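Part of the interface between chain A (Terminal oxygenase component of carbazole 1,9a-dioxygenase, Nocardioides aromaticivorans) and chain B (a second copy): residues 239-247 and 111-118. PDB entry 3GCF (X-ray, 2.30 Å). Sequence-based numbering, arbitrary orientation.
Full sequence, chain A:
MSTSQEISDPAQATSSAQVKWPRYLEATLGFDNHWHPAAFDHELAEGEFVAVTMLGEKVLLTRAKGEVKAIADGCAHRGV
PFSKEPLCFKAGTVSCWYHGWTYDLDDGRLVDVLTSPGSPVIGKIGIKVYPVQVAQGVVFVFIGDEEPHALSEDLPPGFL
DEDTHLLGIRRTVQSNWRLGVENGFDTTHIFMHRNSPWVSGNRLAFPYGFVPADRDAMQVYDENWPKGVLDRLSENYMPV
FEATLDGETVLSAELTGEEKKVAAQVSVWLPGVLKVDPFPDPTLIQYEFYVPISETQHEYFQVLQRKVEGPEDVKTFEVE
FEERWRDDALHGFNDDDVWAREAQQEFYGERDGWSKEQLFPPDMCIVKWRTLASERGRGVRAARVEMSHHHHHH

Chain A, residues 239-247: PVFEATLDG
Chain B 111-118: VDVLTSPG

No direct hydrogen bond joins the two stretches; apolar packing and three waters do, burying 385 Å² in all. Strand 242-245 of chain A runs past the end of strand 111-113 of chain B in opposite sequence order: the CA atoms of Val A240 and Thr B115 lie 6.5 Å apart, those of Ala A243 and Leu B114 5.0 Å, and those of Leu A245 and Asp B112 6.6 Å.

Leu B114 (-53/-29) covers the most surface. It sits in a type I turn from Val B113 to Ser B116, closed by Ser B116 N donating to Val B113 O at 2.9 Å. Its CA-to-CB bond points sideways, but the m,t rotamer (chi1 -56°, chi2 179°) brings the end nearer: CD2 lies 3.6 Å from Thr A244 O and 4.4 Å from Leu A245 CG (chi1 -149°, chi2 -179°). Both leucines are buried, where apolar side chains belong. Buried Ala A243 suits the closest CA approach, its small CB resting 4.2 Å from Leu B114 CB.

The CA-to-CB bond of Val A240 (-109/112, chi1 t) points toward the other stretch. Its branched, compact side chain puts CG2 3.5 Å from Thr B115 O and 4.3 Å from Pro B117 CD, an apolar contact.

Polar groups meet through water. Water 1 accepts from Thr A244 N (3.0 Å); Leu B114 O (2.8 Å) and, weakly, Glu A242 O (3.3 Å) compete for its protons. Partly exposed Thr A244, chi1 p (68°), offers a hydroxyl: water 2 bonds its OG1 (2.9 Å) and Asp B112 OD2 (2.8 Å). Water 3 has Thr A244 O (2.6 Å) and Asp B112 OD1 (2.7 Å) among more acceptors than it has protons. Aspartate (-171/166, chi1 -142°, chi2 -41°) suits B112 because its two oxygens lie near different waters, while OD1 also accepts from Val B113 N at 2.7 Å. Asp B112 OD2 and Thr A244 O, 3.4 Å apart, are both acceptors and cannot bond directly.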

ATOM      1  N   PRO A 239     -32.914   1.423 -30.362  1.00 15.80           N
ATOM      2  CA  PRO A 239     -32.570   2.188 -29.160  1.00 13.68           C
ATOM      3  C   PRO A 239     -33.673   1.984 -28.118  1.00 13.99           C
ATOM      4  O   PRO A 239     -34.838   1.841 -28.470  1.00 14.10           O
ATOM      5  CB  PRO A 239     -32.508   3.623 -29.677  1.00 13.78           C
ATOM      6  CG  PRO A 239     -33.595   3.641 -30.716  1.00 13.10           C
ATOM      7  CD  PRO A 239     -33.425   2.302 -31.433  1.00 12.96           C
ATOM      8  N   VAL A 240     -33.303   1.953 -26.844  1.00 13.50           N
ATOM      9  CA  VAL A 240     -34.272   1.768 -25.768  1.00 12.35           C
ATOM     10  C   VAL A 240     -34.427   3.073 -24.991  1.00 13.32           C
ATOM     11  O   VAL A 240     -33.502   3.504 -24.299  1.00 13.36           O
ATOM     12  CB  VAL A 240     -33.813   0.666 -24.799  1.00 13.89           C
ATOM     13  CG1 VAL A 240     -34.825   0.506 -23.667  1.00 14.16           C
ATOM     14  CG2 VAL A 240     -33.645  -0.639 -25.551  1.00 14.09           C
ATOM     15  N   PHE A 241     -35.596   3.695 -25.106  1.00 12.66           N
ATOM     16  CA  PHE A 241     -35.867   4.964 -24.440  1.00 14.09           C
ATOM     17  C   PHE A 241     -36.705   4.835 -23.179  1.00 15.73           C
ATOM     18  O   PHE A 241     -36.934   5.826 -22.488  1.00 14.92           O
ATOM     19  CB  PHE A 241     -36.545   5.929 -25.411  1.00 12.85           C
ATOM     20  CG  PHE A 241     -35.618   6.490 -26.454  1.00 12.81           C
ATOM     21  CD1 PHE A 241     -34.675   7.458 -26.116  1.00 12.30           C
ATOM     22  CD2 PHE A 241     -35.680   6.043 -27.771  1.00 10.11           C
ATOM     23  CE1 PHE A 241     -33.803   7.976 -27.084  1.00 13.33           C
ATOM     24  CE2 PHE A 241     -34.816   6.553 -28.742  1.00 11.01           C
ATOM     25  CZ  PHE A 241     -33.876   7.519 -28.400  1.00 10.08           C
ATOM     26  N   GLU A 242     -37.157   3.619 -22.891  1.00 19.27           N
ATOM     27  CA  GLU A 242     -37.953   3.329 -21.697  1.00 22.87           C
ATOM     28  C   GLU A 242     -37.346   2.144 -20.958  1.00 23.21           C
ATOM     29  O   GLU A 242     -36.763   1.251 -21.568  1.00 26.50           O
ATOM     30  CB  GLU A 242     -39.398   2.948 -22.050  1.00 25.13           C
ATOM     31  CG  GLU A 242     -40.313   4.084 -22.465  1.00 32.47           C
ATOM     32  CD  GLU A 242     -41.791   3.690 -22.413  1.00 35.51           C
ATOM     33  OE1 GLU A 242     -42.152   2.617 -22.949  1.00 36.85           O
ATOM     34  OE2 GLU A 242     -42.595   4.455 -21.838  1.00 37.59           O
ATOM     35  N   ALA A 243     -37.489   2.136 -19.643  1.00 20.82           N
ATOM     36  CA  ALA A 243     -36.997   1.032 -18.846  1.00 19.29           C
ATOM     37  C   ALA A 243     -38.241   0.457 -18.183  1.00 18.53           C
ATOM     38  O   ALA A 243     -38.987   1.181 -17.516  1.00 17.90           O
ATOM     39  CB  ALA A 243     -36.012   1.525 -17.794  1.00 19.82           C
ATOM     40  N   THR A 244     -38.486  -0.831 -18.390  1.00 17.09           N
ATOM     41  CA  THR A 244     -39.649  -1.470 -17.794  1.00 16.84           C
ATOM     42  C   THR A 244     -39.218  -2.588 -16.858  1.00 16.30           C
ATOM     43  O   THR A 244     -38.230  -3.280 -17.100  1.00 14.61           O
ATOM     44  CB  THR A 244     -40.598  -2.053 -18.870  1.00 16.79           C
ATOM     45  OG1 THR A 244     -39.966  -3.161 -19.522  1.00 17.04           O
ATOM     46  CG2 THR A 244     -40.954  -0.983 -19.905  1.00 15.06           C
ATOM     47  N   LEU A 245     -39.969  -2.762 -15.782  1.00 17.68           N
ATOM     48  CA  LEU A 245     -39.655  -3.788 -14.809  1.00 21.91           C
ATOM     49  C   LEU A 245     -40.957  -4.483 -14.452  1.00 24.66           C
ATOM     50  O   LEU A 245     -41.927  -3.836 -14.053  1.00 23.46           O
ATOM     51  CB  LEU A 245     -39.026  -3.149 -13.568  1.00 21.35           C
ATOM     52  CG  LEU A 245     -38.005  -3.960 -12.774  1.00 22.26           C
ATOM     53  CD1 LEU A 245     -37.549  -3.134 -11.581  1.00 22.63           C
ATOM     54  CD2 LEU A 245     -38.605  -5.273 -12.310  1.00 23.23           C
ATOM     55  N   ASP A 246     -40.965  -5.801 -14.618  1.00 28.50           N
ATOM     56  CA  ASP A 246     -42.133  -6.626 -14.348  1.00 32.51           C
ATOM     57  C   ASP A 246     -43.434  -6.002 -14.870  1.00 32.59           C
ATOM     58  O   ASP A 246     -44.469  -6.024 -14.209  1.00 33.73           O
ATOM     59  CB  ASP A 246     -42.220  -6.956 -12.844  1.00 37.80           C
ATOM     60  CG  ASP A 246     -43.164  -6.042 -12.078  1.00 44.08           C
ATOM     61  OD1 ASP A 246     -42.960  -4.810 -12.101  1.00 48.26           O
ATOM     62  OD2 ASP A 246     -44.113  -6.564 -11.445  1.00 46.40           O
ATOM     63  N   GLY A 247     -43.367  -5.435 -16.072  1.00 32.92           N
ATOM     64  CA  GLY A 247     -44.557  -4.863 -16.677  1.00 32.14           C
ATOM     65  C   GLY A 247     -44.869  -3.396 -16.475  1.00 31.90           C
ATOM     66  O   GLY A 247     -45.871  -2.905 -16.995  1.00 31.66           O
TER
ATOM     67  N   VAL B 111     -34.333 -11.333 -13.378  1.00 15.07           N
ATOM     68  CA  VAL B 111     -35.711 -11.289 -13.857  1.00 15.26           C
ATOM     69  C   VAL B 111     -35.956 -10.248 -14.931  1.00 16.76           C
ATOM     70  O   VAL B 111     -37.038 -10.191 -15.510  1.00 16.61           O
ATOM     71  CB  VAL B 111     -36.707 -11.041 -12.699  1.00 15.08           C
ATOM     72  CG1 VAL B 111     -36.731 -12.249 -11.769  1.00 11.74           C
ATOM     73  CG2 VAL B 111     -36.318  -9.778 -11.929  1.00 13.29           C
ATOM     74  N   ASP B 112     -34.955  -9.423 -15.205  1.00 17.60           N
ATOM     75  CA  ASP B 112     -35.115  -8.403 -16.226  1.00 18.24           C
ATOM     76  C   ASP B 112     -33.804  -7.706 -16.547  1.00 16.69           C
ATOM     77  O   ASP B 112     -32.822  -7.828 -15.810  1.00 17.12           O
ATOM     78  CB  ASP B 112     -36.138  -7.358 -15.773  1.00 18.70           C
ATOM     79  CG  ASP B 112     -37.011  -6.869 -16.915  1.00 25.53           C
ATOM     80  OD1 ASP B 112     -36.468  -6.651 -18.028  1.00 26.16           O
ATOM     81  OD2 ASP B 112     -38.237  -6.701 -16.702  1.00 24.45           O
ATOM     82  N   VAL B 113     -33.806  -6.985 -17.663  1.00 14.47           N
ATOM     83  CA  VAL B 113     -32.660  -6.209 -18.114  1.00 12.53           C
ATOM     84  C   VAL B 113     -33.225  -4.900 -18.654  1.00 12.54           C
ATOM     85  O   VAL B 113     -33.776  -4.844 -19.757  1.00 12.25           O
ATOM     86  CB  VAL B 113     -31.871  -6.939 -19.217  1.00 14.18           C
ATOM     87  CG1 VAL B 113     -30.689  -6.081 -19.669  1.00 11.69           C
ATOM     88  CG2 VAL B 113     -31.372  -8.281 -18.692  1.00 13.06           C
ATOM     89  N   LEU B 114     -33.102  -3.852 -17.849  1.00 11.68           N
ATOM     90  CA  LEU B 114     -33.609  -2.531 -18.190  1.00 10.85           C
ATOM     91  C   LEU B 114     -33.142  -1.985 -19.537  1.00 11.80           C
ATOM     92  O   LEU B 114     -33.849  -1.194 -20.161  1.00 11.19           O
ATOM     93  CB  LEU B 114     -33.229  -1.544 -17.085  1.00 11.17           C
ATOM     94  CG  LEU B 114     -33.697  -1.923 -15.675  1.00 12.56           C
ATOM     95  CD1 LEU B 114     -33.234  -0.863 -14.687  1.00  9.16           C
ATOM     96  CD2 LEU B 114     -35.221  -2.055 -15.652  1.00  9.39           C
ATOM     97  N   THR B 115     -31.958  -2.399 -19.981  1.00  8.29           N
ATOM     98  CA  THR B 115     -31.412  -1.915 -21.245  1.00  9.37           C
ATOM     99  C   THR B 115     -31.743  -2.825 -22.425  1.00 11.14           C
ATOM    100  O   THR B 115     -31.426  -2.509 -23.568  1.00 11.90           O
ATOM    101  CB  THR B 115     -29.879  -1.785 -21.180  1.00  8.79           C
ATOM    102  OG1 THR B 115     -29.306  -3.057 -20.837  1.00  7.27           O
ATOM    103  CG2 THR B 115     -29.469  -0.734 -20.150  1.00  6.53           C
ATOM    104  N   SER B 116     -32.377  -3.957 -22.152  1.00  9.80           N
ATOM    105  CA  SER B 116     -32.710  -4.884 -23.221  1.00  9.89           C
ATOM    106  C   SER B 116     -33.893  -5.752 -22.819  1.00  8.92           C
ATOM    107  O   SER B 116     -33.738  -6.933 -22.512  1.00 10.90           O
ATOM    108  CB  SER B 116     -31.485  -5.745 -23.539  1.00  8.43           C
ATOM    109  OG  SER B 116     -31.732  -6.630 -24.613  1.00 11.18           O
ATOM    110  N   PRO B 117     -35.103  -5.176 -22.828  1.00 10.44           N
ATOM    111  CA  PRO B 117     -36.295  -5.943 -22.450  1.00 10.91           C
ATOM    112  C   PRO B 117     -36.447  -7.219 -23.266  1.00 12.44           C
ATOM    113  O   PRO B 117     -36.237  -7.216 -24.477  1.00 13.91           O
ATOM    114  CB  PRO B 117     -37.438  -4.950 -22.691  1.00 10.22           C
ATOM    115  CG  PRO B 117     -36.918  -4.112 -23.828  1.00 11.22           C
ATOM    116  CD  PRO B 117     -35.479  -3.869 -23.400  1.00  9.76           C
ATOM    117  N   GLY B 118     -36.800  -8.309 -22.591  1.00 12.81           N
ATOM    118  CA  GLY B 118     -36.983  -9.575 -23.271  1.00 13.65           C
ATOM    119  C   GLY B 118     -35.692 -10.272 -23.656  1.00 14.88           C
ATOM    120  O   GLY B 118     -35.718 -11.260 -24.393  1.00 14.62           O
TER
HETATM  121  O   HOH W   1     -36.573  -1.884 -20.455  1.00 13.40           O
HETATM  122  O   HOH W   2     -40.327  -5.736 -18.262  1.00 21.32           O
HETATM  123  O   HOH W   3     -36.921  -4.209 -19.082  1.00 27.50           O